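Long-range contacts in halocarboxylic acid dehalogenase DehI (Pseudomonas putida, PDB 3BJX), which is a group I haloacid dehalogenase that probably hydrolyses the carbon-halogen bond of 2-haloalkanoic acids: residues 119-123 with 294-299; 88-92 with 304-308; 49-55 with 199-203; 141-145 with 273-278. All coordinates share one frame; numbering follows the deposited sequence.

Interaction 1: 119-123 with 294-299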
loop_
_atom_site.group_PDB
_atom_site.type_symbol
_atom_site.label_atom_id
_atom_site.label_comp_id
_atom_site.label_asym_id
_atom_site.label_seq_id
_atom_site.Cartn_x
_atom_site.Cartn_y
_atom_site.Cartn_z
ATOM N N ARG A 119 17.612 4.934 -23.729
ATOM C CA ARG A 119 16.382 5.518 -24.295
ATOM C C ARG A 119 15.313 4.505 -24.773
ATOM O O ARG A 119 14.122 4.708 -24.527
ATOM C CB ARG A 119 16.765 6.489 -25.444
ATOM C CG ARG A 119 15.597 7.097 -26.183
ATOM C CD ARG A 119 16.026 8.041 -27.274
ATOM N NE ARG A 119 16.641 9.269 -26.763
ATOM C CZ ARG A 119 17.924 9.585 -26.928
ATOM N NH1 ARG A 119 18.734 8.769 -27.586
ATOM N NH2 ARG A 119 18.407 10.716 -26.436
ATOM N N ARG A 120 15.734 3.446 -25.471
ATOM C CA ARG A 120 14.807 2.432 -26.002
ATOM C C ARG A 120 14.061 1.756 -24.864
ATOM O O ARG A 120 12.847 1.523 -24.953
ATOM C CB ARG A 120 15.541 1.379 -26.851
ATOM C CG ARG A 120 16.076 1.904 -28.200
ATOM C CD ARG A 120 16.727 0.822 -29.098
ATOM N NE ARG A 120 15.749 0.088 -29.922
ATOM C CZ ARG A 120 15.484 -1.217 -29.802
ATOM N NH1 ARG A 120 16.115 -1.951 -28.880
ATOM N NH2 ARG A 120 14.583 -1.798 -30.595
ATOM N N VAL A 121 14.815 1.443 -23.814
ATOM C CA VAL A 121 14.336 0.859 -22.563
ATOM C C VAL A 121 13.431 1.839 -21.822
ATOM O O VAL A 121 12.307 1.502 -21.435
ATOM C CB VAL A 121 15.557 0.461 -21.643
ATOM C CG1 VAL A 121 15.115 0.139 -20.190
ATOM C CG2 VAL A 121 16.365 -0.681 -22.278
ATOM N N LEU A 122 13.913 3.065 -21.631
ATOM C CA LEU A 122 13.108 4.076 -20.960
ATOM C C LEU A 122 11.732 4.226 -21.650
ATOM O O LEU A 122 10.696 4.272 -20.971
ATOM C CB LEU A 122 13.864 5.410 -20.853
ATOM C CG LEU A 122 15.111 5.536 -19.956
ATOM C CD1 LEU A 122 15.840 6.860 -20.233
ATOM C CD2 LEU A 122 14.765 5.427 -18.482
ATOM N N TYR A 123 11.723 4.236 -22.986
ATOM C CA TYR A 123 10.480 4.420 -23.780
ATOM C C TYR A 123 9.495 3.263 -23.700
ATOM O O TYR A 123 8.271 3.485 -23.674
ATOM C CB TYR A 123 10.812 4.702 -25.249
ATOM C CG TYR A 123 11.237 6.136 -25.532
ATOM C CD1 TYR A 123 11.830 6.928 -24.523
ATOM C CD2 TYR A 123 11.072 6.692 -26.784
ATOM C CE1 TYR A 123 12.229 8.220 -24.756
ATOM C CE2 TYR A 123 11.472 7.995 -27.027
ATOM C CZ TYR A 123 12.053 8.748 -25.996
ATOM O OH TYR A 123 12.454 10.033 -26.201
ATOM N N ILE A 294 13.324 10.657 -15.386
ATOM C CA ILE A 294 14.620 10.373 -16.010
ATOM C C ILE A 294 14.580 10.665 -17.517
ATOM O O ILE A 294 15.461 11.316 -18.052
ATOM C CB ILE A 294 15.027 8.898 -15.751
ATOM C CG1 ILE A 294 15.422 8.697 -14.283
ATOM C CG2 ILE A 294 16.145 8.444 -16.685
ATOM C CD1 ILE A 294 15.363 7.232 -13.795
ATOM N N THR A 295 13.542 10.182 -18.192
ATOM C CA THR A 295 13.337 10.455 -19.620
ATOM C C THR A 295 13.339 11.937 -19.950
ATOM O O THR A 295 13.931 12.348 -20.950
ATOM C CB THR A 295 12.050 9.809 -20.128
ATOM O OG1 THR A 295 12.016 8.446 -19.678
ATOM C CG2 THR A 295 11.988 9.822 -21.648
ATOM N N GLU A 296 12.695 12.730 -19.097
ATOM C CA GLU A 296 12.604 14.171 -19.285
ATOM C C GLU A 296 13.974 14.851 -19.147
ATOM O O GLU A 296 14.274 15.808 -19.859
ATOM C CB GLU A 296 11.604 14.762 -18.292
ATOM C CG GLU A 296 11.256 16.224 -18.538
ATOM C CD GLU A 296 10.465 16.858 -17.406
ATOM O OE1 GLU A 296 9.862 16.146 -16.557
ATOM O OE2 GLU A 296 10.456 18.101 -17.361
ATOM N N CYS A 297 14.789 14.365 -18.217
ATOM C CA CYS A 297 16.130 14.883 -18.017
ATOM C C CYS A 297 16.989 14.555 -19.205
ATOM O O CYS A 297 17.975 15.238 -19.450
ATOM C CB CYS A 297 16.770 14.280 -16.777
ATOM S SG CYS A 297 16.147 14.915 -15.212
ATOM N N LEU A 298 16.608 13.511 -19.947
ATOM C CA LEU A 298 17.351 13.087 -21.128
ATOM C C LEU A 298 16.904 13.806 -22.403
ATOM O O LEU A 298 17.742 14.360 -23.114
ATOM C CB LEU A 298 17.270 11.570 -21.320
ATOM C CG LEU A 298 18.238 10.978 -22.360
ATOM C CD1 LEU A 298 19.678 11.078 -21.880
ATOM C CD2 LEU A 298 17.884 9.525 -22.729
ATOM N N ASP A 299 15.596 13.791 -22.670
ATOM C CA ASP A 299 15.035 14.224 -23.954
ATOM C C ASP A 299 14.088 15.429 -23.873
ATOM O O ASP A 299 13.685 15.955 -24.912
ATOM C CB ASP A 299 14.235 13.084 -24.592
ATOM C CG ASP A 299 15.084 11.909 -25.015
ATOM O OD1 ASP A 299 16.328 12.014 -25.163
ATOM O OD2 ASP A 299 14.477 10.846 -25.212
#
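Arg119 and Asp299 form the charged part of this contact, a side-on salt bridge in which NE and NH2 each take one carboxylate oxygen. NH2 reaches OD1 at 2.8 Å, and NE reaches OD2 at 3.1 Å. Both oxygens offer their syn lone pairs, and the two flat groups lie only 15° from coplanar. The arginine's long chain, with CG trans to its own N (chi1 176°), runs over a face of the Tyr123 ring before its guanidinium meets the acid. The Tyr123 hydroxyl also donates to OD2, although the modelled length is too short to be relied on. A leucine in place of Arg119 would probably leave the Asp299 carboxylate without its charged mate, with the Tyr123 hydroxyl as its remaining partner across the contact. The apolar part lies alongside: Leu122 sets CD2 against Ile294 CG2 at 3.8 Å, the two side chains crossing at about a right angle, while Thr295 CG2 touches Tyr123 CE1 at 3.5 Å. Thr295 suits a buried helix face because its OG1 bonds back to Ile291 O. The segments run in broadly opposed directions (137°), their axes 10.7 Å apart, as helices pack in an all-alpha fold.

Interaction 2: 88-92 with 304-308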
loop_
_atom_site.group_PDB
_atom_site.type_symbol
_atom_site.label_atom_id
_atom_site.label_comp_id
_atom_site.label_asym_id
_atom_site.label_seq_id
_atom_site.Cartn_x
_atom_site.Cartn_y
_atom_site.Cartn_z
ATOM N N ARG A 88 0.106 9.025 -18.505
ATOM C CA ARG A 88 1.485 9.303 -18.951
ATOM C C ARG A 88 1.831 10.783 -18.997
ATOM O O ARG A 88 2.904 11.194 -18.557
ATOM C CB ARG A 88 1.762 8.683 -20.323
ATOM C CG ARG A 88 3.256 8.700 -20.684
ATOM C CD ARG A 88 3.535 7.955 -21.968
ATOM N NE ARG A 88 2.915 6.639 -22.013
ATOM C CZ ARG A 88 1.845 6.340 -22.749
ATOM N NH1 ARG A 88 1.271 7.277 -23.506
ATOM N NH2 ARG A 88 1.333 5.105 -22.717
ATOM N N GLU A 89 0.928 11.574 -19.551
ATOM C CA GLU A 89 1.096 13.019 -19.642
ATOM C C GLU A 89 1.111 13.719 -18.262
ATOM O O GLU A 89 1.937 14.592 -18.011
ATOM C CB GLU A 89 -0.052 13.571 -20.467
ATOM C CG GLU A 89 0.331 14.550 -21.483
ATOM C CD GLU A 89 -0.807 15.484 -21.796
ATOM O OE1 GLU A 89 -1.983 15.091 -21.591
ATOM O OE2 GLU A 89 -0.510 16.624 -22.226
ATOM N N ARG A 90 0.172 13.354 -17.394
ATOM C CA ARG A 90 0.115 13.851 -16.017
ATOM C C ARG A 90 1.332 13.539 -15.133
ATOM O O ARG A 90 1.561 14.254 -14.138
ATOM C CB ARG A 90 -1.114 13.300 -15.316
ATOM C CG ARG A 90 -2.424 13.864 -15.791
ATOM C CD ARG A 90 -3.472 13.213 -14.944
ATOM N NE ARG A 90 -4.816 13.680 -15.219
ATOM C CZ ARG A 90 -5.402 14.681 -14.583
ATOM N NH1 ARG A 90 -4.738 15.373 -13.654
ATOM N NH2 ARG A 90 -6.653 14.986 -14.891
ATOM N N SER A 91 2.095 12.493 -15.483
ATOM C CA SER A 91 3.293 12.069 -14.719
ATOM C C SER A 91 4.401 13.111 -14.596
ATOM O O SER A 91 5.296 12.984 -13.741
ATOM C CB SER A 91 3.893 10.819 -15.321
ATOM O OG SER A 91 2.915 9.815 -15.428
ATOM N N LEU A 92 4.376 14.132 -15.442
ATOM C CA LEU A 92 5.467 15.096 -15.411
ATOM C C LEU A 92 5.479 15.923 -14.120
ATOM O O LEU A 92 4.450 16.417 -13.674
ATOM C CB LEU A 92 5.448 16.009 -16.641
ATOM C CG LEU A 92 5.751 15.499 -18.052
ATOM C CD1 LEU A 92 5.430 16.656 -18.977
ATOM C CD2 LEU A 92 7.182 15.052 -18.263
ATOM N N ALA A 304 9.158 13.012 -23.324
ATOM C CA ALA A 304 8.884 12.231 -22.114
ATOM C C ALA A 304 7.415 11.842 -21.989
ATOM O O ALA A 304 7.104 10.708 -21.638
ATOM C CB ALA A 304 9.348 12.978 -20.858
ATOM N N SER A 305 6.529 12.775 -22.322
ATOM C CA SER A 305 5.106 12.669 -22.010
ATOM C C SER A 305 4.173 12.203 -23.145
ATOM O O SER A 305 3.015 11.816 -22.889
ATOM C CB SER A 305 4.624 14.018 -21.518
ATOM O OG SER A 305 4.516 14.897 -22.605
ATOM N N LYS A 306 4.644 12.316 -24.384
ATOM C CA LYS A 306 3.904 11.822 -25.534
ATOM C C LYS A 306 4.097 10.292 -25.648
ATOM O O LYS A 306 5.074 9.749 -25.134
ATOM C CB LYS A 306 4.272 12.598 -26.810
ATOM C CG LYS A 306 3.460 13.931 -26.950
ATOM C CD LYS A 306 3.201 14.348 -28.446
ATOM C CE LYS A 306 2.022 15.368 -28.621
ATOM N NZ LYS A 306 1.828 15.838 -30.042
ATOM N N SER A 307 3.140 9.608 -26.270
ATOM C CA SER A 307 3.171 8.147 -26.370
ATOM C C SER A 307 4.346 7.767 -27.231
ATOM O O SER A 307 4.397 8.158 -28.411
ATOM C CB SER A 307 1.887 7.625 -26.991
ATOM O OG SER A 307 1.944 6.220 -27.188
ATOM N N PRO A 308 5.311 7.012 -26.661
ATOM C CA PRO A 308 6.507 6.685 -27.446
ATOM C C PRO A 308 6.181 5.814 -28.652
ATOM O O PRO A 308 6.946 5.787 -29.611
ATOM C CB PRO A 308 7.386 5.901 -26.454
ATOM C CG PRO A 308 6.752 6.024 -25.140
ATOM C CD PRO A 308 5.352 6.424 -25.307
HETATM O O HOH W 1 0.953 10.138 -23.407
#
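Arg88 lies along the backbone that leaves the short helix 301-305, touching it with its chain rather than bonding to it directly. Its CG sits 3.8 Å from Ser305 O, its CD passes near Lys306 O, and NH1 comes 3.5 Å from Ser307 CA. Pro308 CD lies over one face of the guanidinium, off toward its rim, an apolar neighbour for a face that makes no hydrogen bonds. Beyond this, Leu92 brings CD1 to within 3.8 Å of Ser305 CB and CD2 to 4.0 Å from Ala304 CB; small residues on the helix leave room for the branched leucine. One water bridges the charged end and the chain, accepting from Arg88 NH1 at 2.9 Å and donating to Ser305 O at 2.7 Å. The contact joins two helix C-terminal ends, that of helix 78-90 and that of helix 301-305, where the C-terminal tail of an all-alpha protein is folded back onto its body. Lys306 is where the chain departs from helical angles, and a positive guanidinium close to such carbonyls probably suits the negative end of the helix dipole. The guanidinium is itself fixed from further out: NE bonds to Asn126 O and NH2 to Tyr127 O, both in helix 112-143, and NH1 pairs with Asp85 one turn back. The bend at chi3 (-49°) swings it toward these carbonyls. Ser305 OG turns back to Ala301 O, and Tyr123 and Tyr127 pack against Pro308.

Interaction 3: 49-55 with 199-203. With SO4 (sulfate ion), chain E.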
loop_
_atom_site.group_PDB
_atom_site.type_symbol
_atom_site.label_atom_id
_atom_site.label_comp_id
_atom_site.label_asym_id
_atom_site.label_seq_id
_atom_site.Cartn_x
_atom_site.Cartn_y
_atom_site.Cartn_z
ATOM N N TRP A 49 7.562 -6.678 -21.437
ATOM C CA TRP A 49 7.758 -7.277 -20.123
ATOM C C TRP A 49 6.408 -7.541 -19.457
ATOM O O TRP A 49 5.391 -6.925 -19.809
ATOM C CB TRP A 49 8.681 -6.412 -19.230
ATOM C CG TRP A 49 8.005 -5.339 -18.411
ATOM C CD1 TRP A 49 7.806 -5.341 -17.052
ATOM C CD2 TRP A 49 7.445 -4.101 -18.887
ATOM N NE1 TRP A 49 7.157 -4.190 -16.657
ATOM C CE2 TRP A 49 6.922 -3.412 -17.762
ATOM C CE3 TRP A 49 7.334 -3.505 -20.153
ATOM C CZ2 TRP A 49 6.299 -2.146 -17.869
ATOM C CZ3 TRP A 49 6.697 -2.237 -20.253
ATOM C CH2 TRP A 49 6.187 -1.589 -19.117
ATOM N N VAL A 50 6.410 -8.472 -18.514
ATOM C CA VAL A 50 5.295 -8.682 -17.598
ATOM C C VAL A 50 5.624 -7.938 -16.310
ATOM O O VAL A 50 6.706 -8.141 -15.741
ATOM C CB VAL A 50 5.032 -10.205 -17.338
ATOM C CG1 VAL A 50 4.087 -10.398 -16.187
ATOM C CG2 VAL A 50 4.442 -10.862 -18.595
ATOM N N ALA A 51 4.711 -7.052 -15.888
ATOM C CA ALA A 51 4.928 -6.183 -14.745
ATOM C C ALA A 51 5.302 -7.007 -13.531
ATOM O O ALA A 51 4.733 -8.088 -13.323
ATOM C CB ALA A 51 3.709 -5.369 -14.449
ATOM N N PHE A 52 6.284 -6.512 -12.774
ATOM C CA PHE A 52 6.632 -7.032 -11.454
ATOM C C PHE A 52 5.356 -7.377 -10.641
ATOM O O PHE A 52 5.264 -8.450 -10.038
ATOM C CB PHE A 52 7.511 -5.978 -10.729
ATOM C CG PHE A 52 8.063 -6.408 -9.371
ATOM C CD1 PHE A 52 8.254 -7.743 -9.042
ATOM C CD2 PHE A 52 8.450 -5.428 -8.439
ATOM C CE1 PHE A 52 8.781 -8.100 -7.792
ATOM C CE2 PHE A 52 8.994 -5.772 -7.206
ATOM C CZ PHE A 52 9.161 -7.110 -6.881
ATOM N N GLY A 53 4.372 -6.478 -10.648
ATOM C CA GLY A 53 3.127 -6.685 -9.923
ATOM C C GLY A 53 2.365 -7.913 -10.373
ATOM O O GLY A 53 1.786 -8.636 -9.554
ATOM N N CYS A 54 2.350 -8.149 -11.680
ATOM C CA CYS A 54 1.724 -9.368 -12.220
ATOM C C CYS A 54 2.482 -10.624 -11.822
ATOM O O CYS A 54 1.867 -11.619 -11.478
ATOM C CB CYS A 54 1.606 -9.295 -13.728
ATOM S SG CYS A 54 0.384 -8.112 -14.213
ATOM N N ARG A 55 3.811 -10.560 -11.861
ATOM C CA ARG A 55 4.661 -11.693 -11.509
ATOM C C ARG A 55 4.505 -12.121 -10.046
ATOM O O ARG A 55 4.641 -13.320 -9.726
ATOM C CB ARG A 55 6.139 -11.402 -11.839
ATOM C CG ARG A 55 6.342 -10.904 -13.272
ATOM C CD ARG A 55 7.787 -11.015 -13.726
ATOM N NE ARG A 55 8.757 -10.289 -12.897
ATOM C CZ ARG A 55 9.282 -9.098 -13.193
ATOM N NH1 ARG A 55 8.909 -8.435 -14.281
ATOM N NH2 ARG A 55 10.183 -8.546 -12.369
ATOM N N HIS A 199 9.151 -2.175 -1.735
ATOM C CA HIS A 199 9.415 -3.536 -1.232
ATOM C C HIS A 199 10.492 -4.235 -2.073
ATOM O O HIS A 199 11.093 -5.228 -1.645
ATOM C CB HIS A 199 8.132 -4.361 -1.276
ATOM C CG HIS A 199 7.509 -4.393 -2.638
ATOM N ND1 HIS A 199 6.917 -3.285 -3.208
ATOM C CD2 HIS A 199 7.414 -5.384 -3.556
ATOM C CE1 HIS A 199 6.482 -3.594 -4.413
ATOM N NE2 HIS A 199 6.767 -4.862 -4.648
ATOM N N GLY A 200 10.704 -3.725 -3.283
ATOM C CA GLY A 200 11.665 -4.287 -4.206
ATOM C C GLY A 200 11.896 -3.372 -5.409
ATOM O O GLY A 200 11.243 -2.313 -5.556
ATOM N N PRO A 201 12.866 -3.748 -6.263
ATOM C CA PRO A 201 13.159 -2.991 -7.465
ATOM C C PRO A 201 12.168 -3.266 -8.628
ATOM O O PRO A 201 11.836 -4.411 -8.903
ATOM C CB PRO A 201 14.562 -3.463 -7.819
ATOM C CG PRO A 201 14.638 -4.826 -7.287
ATOM C CD PRO A 201 13.762 -4.901 -6.095
ATOM N N ALA A 202 11.722 -2.209 -9.306
ATOM C CA ALA A 202 10.797 -2.332 -10.445
ATOM C C ALA A 202 11.536 -2.948 -11.609
ATOM O O ALA A 202 12.769 -2.814 -11.686
ATOM C CB ALA A 202 10.296 -0.969 -10.843
ATOM N N SER A 203 10.798 -3.593 -12.520
ATOM C CA SER A 203 11.394 -4.152 -13.743
ATOM C C SER A 203 12.234 -3.104 -14.435
ATOM O O SER A 203 13.231 -3.431 -15.095
ATOM C CB SER A 203 10.331 -4.640 -14.733
ATOM O OG SER A 203 9.483 -5.607 -14.155
HETATM S S SO4 E . 7.105 -3.021 -13.320
HETATM O O1 SO4 E . 7.452 -2.111 -14.428
HETATM O O2 SO4 E . 5.666 -2.967 -13.065
HETATM O O3 SO4 E . 7.475 -4.377 -13.698
HETATM O O4 SO4 E . 7.806 -2.671 -12.083
#
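Phe52 and Ser203 face each other with CA atoms 6.0 Å apart, each starting a helix just after an alanine N-cap, Ala51 and Ala202. The result is an anion-binding site made by two helix N-termini, whose backbone N-H groups point at one sulfate, probably from the crystallisation liquor. Phe52 N donates to sulfate O3 at 2.6 Å and nearly straight (172°), while Ser203 N donates to O4; the Trp49 indole comes in from the side and gives NE1 to O3 at 3.0 Å, the oxygen lying near the ring plane. Such a pocket could also suit the carboxylate of a haloacid, though only sulfate is bound here. Ser203 OG lies against O3 as well, too close for its modelled length to be trusted. Arg55 stands behind it in the second shell: NH1 donates to Ser203 OG at 2.9 Å and to Val50 O at 2.7 Å, the guanidinium lying over Phe52 CA and NE held by Gln24. A methionine in its place would probably leave Ser203 OG and the carbonyl of Val50 without their donor, and the hydroxyl free to turn from the anion. Away from the sulfate, chi1 of -175° carries the Phe52 ring away from its own nitrogen and out to His199, the planes 15° apart but slid so that they barely overlap. Phe52 CE2 lies 3.5 Å from His199 NE2, which also bonds Tyr280 OH.

Interaction 4: 141-145 with 273-278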
loop_
_atom_site.group_PDB
_atom_site.type_symbol
_atom_site.label_atom_id
_atom_site.label_comp_id
_atom_site.label_asym_id
_atom_site.label_seq_id
_atom_site.Cartn_x
_atom_site.Cartn_y
_atom_site.Cartn_z
ATOM N N GLU A 141 -9.512 -2.401 -7.443
ATOM C CA GLU A 141 -10.820 -1.825 -7.179
ATOM C C GLU A 141 -11.934 -2.881 -7.060
ATOM O O GLU A 141 -12.767 -2.827 -6.140
ATOM C CB GLU A 141 -11.107 -0.795 -8.273
ATOM C CG GLU A 141 -11.843 0.457 -7.848
ATOM C CD GLU A 141 -11.307 1.128 -6.599
ATOM O OE1 GLU A 141 -10.084 1.158 -6.368
ATOM O OE2 GLU A 141 -12.139 1.661 -5.848
ATOM N N SER A 142 -11.938 -3.856 -7.972
ATOM C CA SER A 142 -12.922 -4.941 -7.945
ATOM C C SER A 142 -12.655 -5.939 -6.805
ATOM O O SER A 142 -13.590 -6.429 -6.145
ATOM C CB SER A 142 -13.016 -5.646 -9.302
ATOM O OG SER A 142 -11.752 -6.119 -9.739
HETATM N N MSE A 143 -11.374 -6.229 -6.575
HETATM C CA MSE A 143 -10.940 -6.969 -5.392
HETATM C C MSE A 143 -11.568 -6.400 -4.128
HETATM O O MSE A 143 -11.963 -7.141 -3.237
HETATM C CB MSE A 143 -9.419 -6.920 -5.268
HETATM C CG MSE A 143 -8.849 -7.677 -4.088
HETATM SE SE MSE A 143 -9.428 -9.556 -4.068
HETATM C CE MSE A 143 -8.955 -10.036 -5.910
ATOM N N GLN A 144 -11.668 -5.078 -4.066
ATOM C CA GLN A 144 -12.293 -4.400 -2.931
ATOM C C GLN A 144 -13.809 -4.077 -3.073
ATOM O O GLN A 144 -14.319 -3.222 -2.369
ATOM C CB GLN A 144 -11.483 -3.153 -2.551
ATOM C CG GLN A 144 -10.082 -3.467 -2.061
ATOM C CD GLN A 144 -9.305 -2.197 -1.767
ATOM O OE1 GLN A 144 -9.901 -1.175 -1.458
ATOM N NE2 GLN A 144 -7.972 -2.256 -1.862
HETATM N N MSE A 145 -14.515 -4.778 -3.961
HETATM C CA MSE A 145 -15.984 -4.649 -4.109
HETATM C C MSE A 145 -16.489 -3.233 -4.485
HETATM O O MSE A 145 -17.518 -2.750 -3.976
HETATM C CB MSE A 145 -16.688 -5.119 -2.829
HETATM C CG MSE A 145 -16.105 -6.365 -2.208
HETATM SE SE MSE A 145 -16.748 -7.934 -3.127
HETATM C CE MSE A 145 -18.664 -7.824 -2.693
ATOM N N LEU A 273 -3.583 -10.924 -1.433
ATOM C CA LEU A 273 -3.953 -10.411 -2.734
ATOM C C LEU A 273 -4.486 -8.945 -2.683
ATOM O O LEU A 273 -4.095 -8.105 -3.513
ATOM C CB LEU A 273 -5.011 -11.343 -3.321
ATOM C CG LEU A 273 -5.552 -11.003 -4.691
ATOM C CD1 LEU A 273 -4.390 -10.894 -5.646
ATOM C CD2 LEU A 273 -6.535 -12.117 -5.115
ATOM N N THR A 274 -5.375 -8.666 -1.729
ATOM C CA THR A 274 -5.914 -7.313 -1.537
ATOM C C THR A 274 -4.794 -6.343 -1.228
ATOM O O THR A 274 -4.755 -5.260 -1.819
ATOM C CB THR A 274 -6.941 -7.241 -0.381
ATOM O OG1 THR A 274 -8.039 -8.111 -0.657
ATOM C CG2 THR A 274 -7.455 -5.814 -0.167
ATOM N N GLY A 275 -3.909 -6.730 -0.306
ATOM C CA GLY A 275 -2.770 -5.907 0.130
ATOM C C GLY A 275 -1.749 -5.722 -0.977
ATOM O O GLY A 275 -1.157 -4.659 -1.111
ATOM N N VAL A 276 -1.563 -6.754 -1.785
ATOM C CA VAL A 276 -0.617 -6.720 -2.904
ATOM C C VAL A 276 -1.081 -5.743 -3.998
ATOM O O VAL A 276 -0.289 -4.936 -4.499
ATOM C CB VAL A 276 -0.379 -8.150 -3.470
ATOM C CG1 VAL A 276 0.295 -8.119 -4.824
ATOM C CG2 VAL A 276 0.472 -8.948 -2.522
ATOM N N LEU A 277 -2.373 -5.792 -4.318
ATOM C CA LEU A 277 -2.987 -4.879 -5.297
ATOM C C LEU A 277 -2.945 -3.418 -4.857
ATOM O O LEU A 277 -2.559 -2.548 -5.644
ATOM C CB LEU A 277 -4.416 -5.316 -5.632
ATOM C CG LEU A 277 -4.445 -6.571 -6.521
ATOM C CD1 LEU A 277 -5.734 -7.343 -6.323
ATOM C CD2 LEU A 277 -4.182 -6.232 -8.020
ATOM N N PHE A 278 -3.316 -3.172 -3.607
ATOM C CA PHE A 278 -3.166 -1.864 -2.975
ATOM C C PHE A 278 -1.756 -1.318 -3.161
ATOM O O PHE A 278 -1.567 -0.259 -3.742
ATOM C CB PHE A 278 -3.443 -1.983 -1.489
ATOM C CG PHE A 278 -3.493 -0.671 -0.773
ATOM C CD1 PHE A 278 -4.702 0.010 -0.648
ATOM C CD2 PHE A 278 -2.339 -0.116 -0.209
ATOM C CE1 PHE A 278 -4.754 1.208 0.012
ATOM C CE2 PHE A 278 -2.390 1.091 0.472
ATOM C CZ PHE A 278 -3.606 1.751 0.582
HETATM O O HOH W 2 -6.718 -4.434 -3.337
#
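Met143, present as selenomethionine, meets helix 267-299 side-on: the first torsion (chi1 -179°) starts the chain straight out from the backbone, and bends at chi2 and chi3 then fold it across the helix surface. Its CG lies between Thr274 OG1, at 3.6 Å, and Leu277 CD1, at 3.8 Å, while the methyl CE turns onto Leu273, crossing that side chain at about a right angle. There CE and Leu273 CD2 are 3.3 Å apart, closer than carbons normally pack. A flexible, unbranched chain suits a place that must follow two leucines and a threonine at once. Thr274 faces it with OG1, whose polar need is met by Leu270 O, and turns its CG2 to Gln144. The extended Gln144 side chain crosses this methyl obliquely, CG and NE2 each 4.0 Å from Thr274 CG2, with NE2 at the edge of the Phe278 ring and the amide and ring planes 20° apart. A water accepts from the buried NE2 at 2.9 Å and donates to Thr274 O at 2.6 Å, while OE1 has a weak bond to Arg146. A Schellman motif closes the helix here, Met145 with positive phi as its C-prime residue. Helix 112-143 thus ends against helix 267-299, with Tyr63 of helix 63-71 touching Met143, Leu273 and Leu277; on the second subunit, Phe22 packs on Thr274 and Met279 on Phe278.

How the interactions relate
Interactions 1 and 4 join the same two helices, 112-143 and 267-299, at places about 31 Å apart between centres and on opposite sides of the chain's centre. Interaction 1 is partly buried and relies on a salt bridge, whereas interaction 4 is buried, mainly apolar with one water-bridged amide, and borders the second subunit. Interaction 2 touches interaction 1, Pro308 packing on Tyr123 and Leu92 on Glu296, and packs the C-terminal tail on an arginine that reaches it through a water and is itself held by carbonyls of helix 112-143. Interaction 3 lies deepest, about 6 Å from the chain's centre, and gathers backbone and side-chain donors round an anion, with no touch to the other three.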